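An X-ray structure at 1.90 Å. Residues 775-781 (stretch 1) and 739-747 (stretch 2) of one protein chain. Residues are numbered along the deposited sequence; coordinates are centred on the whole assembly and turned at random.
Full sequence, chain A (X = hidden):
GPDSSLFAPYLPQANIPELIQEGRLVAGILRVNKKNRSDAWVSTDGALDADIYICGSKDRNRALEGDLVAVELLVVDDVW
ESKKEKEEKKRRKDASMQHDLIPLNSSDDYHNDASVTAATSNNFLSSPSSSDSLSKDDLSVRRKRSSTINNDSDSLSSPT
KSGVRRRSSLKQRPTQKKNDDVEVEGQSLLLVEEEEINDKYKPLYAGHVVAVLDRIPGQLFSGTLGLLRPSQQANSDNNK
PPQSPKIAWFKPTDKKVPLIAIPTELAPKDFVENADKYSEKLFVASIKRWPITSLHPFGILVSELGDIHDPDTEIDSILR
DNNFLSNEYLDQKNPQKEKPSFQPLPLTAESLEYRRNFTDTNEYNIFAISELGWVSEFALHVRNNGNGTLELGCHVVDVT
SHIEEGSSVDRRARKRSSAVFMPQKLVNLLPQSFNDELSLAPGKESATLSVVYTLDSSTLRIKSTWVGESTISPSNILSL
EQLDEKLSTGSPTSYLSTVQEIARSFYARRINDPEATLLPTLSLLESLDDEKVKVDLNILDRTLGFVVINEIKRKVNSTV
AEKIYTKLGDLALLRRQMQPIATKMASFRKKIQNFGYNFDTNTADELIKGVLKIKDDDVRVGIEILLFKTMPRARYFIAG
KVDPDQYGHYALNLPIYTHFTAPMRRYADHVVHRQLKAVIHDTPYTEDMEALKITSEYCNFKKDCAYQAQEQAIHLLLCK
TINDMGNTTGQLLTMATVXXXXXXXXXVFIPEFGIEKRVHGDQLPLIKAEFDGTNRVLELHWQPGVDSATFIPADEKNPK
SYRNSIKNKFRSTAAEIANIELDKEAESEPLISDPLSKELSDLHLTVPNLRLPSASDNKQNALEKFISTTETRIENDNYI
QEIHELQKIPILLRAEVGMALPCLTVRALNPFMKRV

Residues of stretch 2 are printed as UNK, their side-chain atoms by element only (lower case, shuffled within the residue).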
# COMPACT_ATOMS: atom_id res chain seq x y z
N ASN A 775 13.95 2.48 -29.61
CA ASN A 775 14.83 3.20 -28.71
C ASN A 775 14.10 3.76 -27.49
O ASN A 775 14.75 4.35 -26.62
CB ASN A 775 15.50 4.36 -29.46
CG ASN A 775 16.50 3.89 -30.49
OD1 ASN A 775 16.60 2.70 -30.77
ND2 ASN A 775 17.23 4.83 -31.08
N ARG A 776 12.78 3.57 -27.39
CA ARG A 776 12.02 4.07 -26.25
C ARG A 776 12.23 5.58 -26.08
O ARG A 776 12.65 6.07 -25.03
CB ARG A 776 12.41 3.32 -24.97
CG ARG A 776 12.38 1.79 -25.11
CD ARG A 776 10.97 1.23 -24.96
NE ARG A 776 10.40 1.58 -23.65
CZ ARG A 776 9.12 1.47 -23.32
NH1 ARG A 776 8.23 1.03 -24.21
NH2 ARG A 776 8.72 1.81 -22.10
N VAL A 777 11.90 6.32 -27.14
CA VAL A 777 12.08 7.77 -27.18
C VAL A 777 10.83 8.40 -27.75
O VAL A 777 10.37 8.02 -28.84
CB VAL A 777 13.31 8.18 -28.00
CG1 VAL A 777 13.31 9.68 -28.25
CG2 VAL A 777 14.59 7.77 -27.29
N LEU A 778 10.27 9.36 -27.03
CA LEU A 778 9.10 10.11 -27.45
C LEU A 778 9.53 11.53 -27.77
O LEU A 778 10.14 12.20 -26.94
CB LEU A 778 8.03 10.09 -26.36
CG LEU A 778 6.82 11.01 -26.52
CD1 LEU A 778 5.93 10.52 -27.64
CD2 LEU A 778 6.06 11.07 -25.20
N GLU A 779 9.22 11.99 -28.98
CA GLU A 779 9.57 13.34 -29.41
C GLU A 779 8.30 14.17 -29.44
O GLU A 779 7.40 13.92 -30.26
CB GLU A 779 10.27 13.31 -30.77
CG GLU A 779 11.64 12.66 -30.71
CD GLU A 779 12.45 12.86 -31.98
OE1 GLU A 779 11.88 13.34 -32.99
OE2 GLU A 779 13.66 12.54 -31.96
N LEU A 780 8.22 15.15 -28.54
CA LEU A 780 7.10 16.07 -28.49
C LEU A 780 7.38 17.24 -29.43
O LEU A 780 8.45 17.85 -29.37
CB LEU A 780 6.89 16.58 -27.06
CG LEU A 780 6.75 15.52 -25.95
CD1 LEU A 780 6.65 16.19 -24.58
CD2 LEU A 780 5.55 14.63 -26.19
N HIS A 781 6.41 17.56 -30.29
CA HIS A 781 6.49 18.73 -31.16
C HIS A 781 5.62 19.81 -30.53
O HIS A 781 4.39 19.77 -30.63
CB HIS A 781 6.07 18.39 -32.58
CG HIS A 781 7.00 17.46 -33.28
ND1 HIS A 781 7.34 17.59 -34.61
CD2 HIS A 781 7.68 16.37 -32.83
CE1 HIS A 781 8.18 16.63 -34.95
NE2 HIS A 781 8.40 15.88 -33.89
N UNK A 739 10.26 7.50 -16.05
CA UNK A 739 10.33 6.08 -15.73
C UNK A 739 9.96 5.19 -16.91
O UNK A 739 10.60 4.15 -17.12
c UNK A 739 11.02 4.14 -13.48
c UNK A 739 9.43 5.77 -14.54
c UNK A 739 8.67 4.31 -12.66
c UNK A 739 9.58 4.40 -13.88
N UNK A 740 8.94 5.57 -17.68
CA UNK A 740 8.51 4.82 -18.85
C UNK A 740 8.04 5.81 -19.92
O UNK A 740 7.44 6.84 -19.60
c UNK A 740 8.66 1.65 -18.61
n UNK A 740 9.97 1.72 -18.42
c UNK A 740 7.38 3.84 -18.52
o UNK A 740 8.15 0.89 -19.42
c UNK A 740 7.81 2.58 -17.76
N UNK A 741 8.29 5.46 -21.18
CA UNK A 741 7.86 6.27 -22.31
C UNK A 741 6.87 5.45 -23.14
O UNK A 741 7.06 4.25 -23.34
c UNK A 741 9.05 6.72 -23.17
c UNK A 741 8.57 7.44 -24.42
c UNK A 741 9.96 7.63 -22.37
N UNK A 742 5.81 6.11 -23.59
CA UNK A 742 4.79 5.49 -24.41
C UNK A 742 4.59 6.33 -25.67
O UNK A 742 5.22 7.37 -25.86
c UNK A 742 3.64 4.71 -22.26
c UNK A 742 3.71 4.94 -19.86
c UNK A 742 3.56 5.49 -21.12
c UNK A 742 3.48 5.32 -23.64
c UNK A 742 3.88 3.35 -22.11
c UNK A 742 3.95 3.58 -19.73
o UNK A 742 4.10 3.04 -18.47
c UNK A 742 4.04 2.78 -20.85
N UNK A 743 3.68 5.86 -26.53
CA UNK A 743 3.46 6.50 -27.82
C UNK A 743 2.91 7.92 -27.69
O UNK A 743 3.23 8.79 -28.52
c UNK A 743 2.52 5.64 -28.66
o UNK A 743 -0.98 4.56 -28.60
c UNK A 743 0.21 4.70 -28.97
o UNK A 743 0.63 4.33 -30.09
c UNK A 743 1.19 5.34 -28.01
N UNK A 744 2.09 8.19 -26.67
CA UNK A 744 1.49 9.52 -26.54
C UNK A 744 1.46 9.98 -25.09
O UNK A 744 0.67 10.86 -24.74
o UNK A 744 -0.57 10.76 -27.04
c UNK A 744 0.08 9.51 -27.17
N UNK A 745 2.34 9.43 -24.25
CA UNK A 745 2.38 9.77 -22.83
C UNK A 745 3.67 9.20 -22.27
O UNK A 745 4.40 8.48 -22.95
o UNK A 745 1.11 7.79 -22.18
c UNK A 745 1.17 9.21 -22.08
N UNK A 746 3.96 9.56 -21.02
CA UNK A 746 5.11 8.98 -20.34
C UNK A 746 4.90 9.14 -18.84
O UNK A 746 4.22 10.06 -18.39
c UNK A 746 7.23 13.04 -19.32
c UNK A 746 6.50 11.12 -20.59
c UNK A 746 7.15 11.66 -19.49
c UNK A 746 6.43 9.62 -20.79
c UNK A 746 6.68 13.89 -20.26
c UNK A 746 6.04 13.36 -21.37
c UNK A 746 5.96 11.99 -21.54
N UNK A 747 5.50 8.22 -18.09
CA UNK A 747 5.41 8.22 -16.64
C UNK A 747 6.63 8.90 -16.03
O UNK A 747 7.75 8.72 -16.50
c UNK A 747 5.27 6.80 -16.10
o UNK A 747 4.00 4.85 -16.62
o UNK A 747 3.07 6.81 -16.99
c UNK A 747 4.02 6.10 -16.61

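Position 739 carries four side-chain carbons, forked at the second, and none comes within reach of stretch 1; the branching identifies Leu739, whose backbone N hydrogen-bonds to the O of position 747 at 2.8 Å.

At 740 there are three carbons, the last bearing one oxygen and one nitrogen, as in an amide, and the oxygen comes close to the Arg776 guanidinium. This is Gln740. Its NE2 turns back to donate to Leu739 O (2.8 Å), which leaves OE1 2.9 Å from Arg776 NH2; the angle is too poor for a hydrogen bond, and the approach is a close polar contact.

Position 741 has three carbons, one carrying the other two, directed toward stretch 1, where one outer carbon packs on Leu778. Such a fork at CB without oxygen is Val741. Its CG1 lies 3.3 Å from Leu778 CB, and its carbonyl O lies over one face of the Arg776 guanidinium, 3.2 Å from NH2, a placement that again does not give a hydrogen bond.

A carbon followed by a six-carbon ring bearing one oxygen marks 742 as Tyr742. Its CA-to-CB bond points away from stretch 1, but the backbone O lies 3.7 Å from Leu778 CD1.

Position 743 shows three carbons, the third with two oxygens: a carboxylate at the end of a two-methylene arm, hence Glu743. Its CA-to-CB bond too points away, and contact is made by its backbone O, 3.3 Å from Leu778 CD1.

One carbon and one oxygen at 744 give Ser744, which makes no contact with stretch 1. The same pair of atoms recurs at 745, and the CA-to-CB bond of Ser745 also points away; its backbone O accepts from Tyr742 N (2.8 Å) and lies 3.8 Å from Leu778 CD2.

Position 746 has one carbon and a ring of six carbons without oxygen, directed toward stretch 1, where the ring meets Leu778 and Leu780: Phe746. Its CD1 is 3.8 Å from Leu778 CD2 and its CE1 4.3 Å from Leu780 CD1.

Two carbons, the second with two oxygens, make 747 Asp747. It is out of reach of stretch 1, and its OD2 accepts a 2.6 Å hydrogen bond from Tyr742 OH.

The contact has two parts of similar size, apolar packing centred on Leu778 and the cover that stretch 2 gives Arg776; no hydrogen bond crosses it. Backbone bonds within stretch 2, including Asp747 N to Gln740 O at 2.8 Å, pair its two strands, and Val741 and Phe746 both point toward stretch 1. Leu778 reaches both side chains and also meets the backbone carbonyls of Tyr742, Glu743 and Ser745, while Leu780 extends the packing along Phe746. Beside this apolar patch, the poorly ordered Arg776 brings its guanidinium up to Gln740 and Val741, although its NE and NH2 are hydrogen-bonded elsewhere in the structure.

Stretch 2 739-747: LQVYESSFD
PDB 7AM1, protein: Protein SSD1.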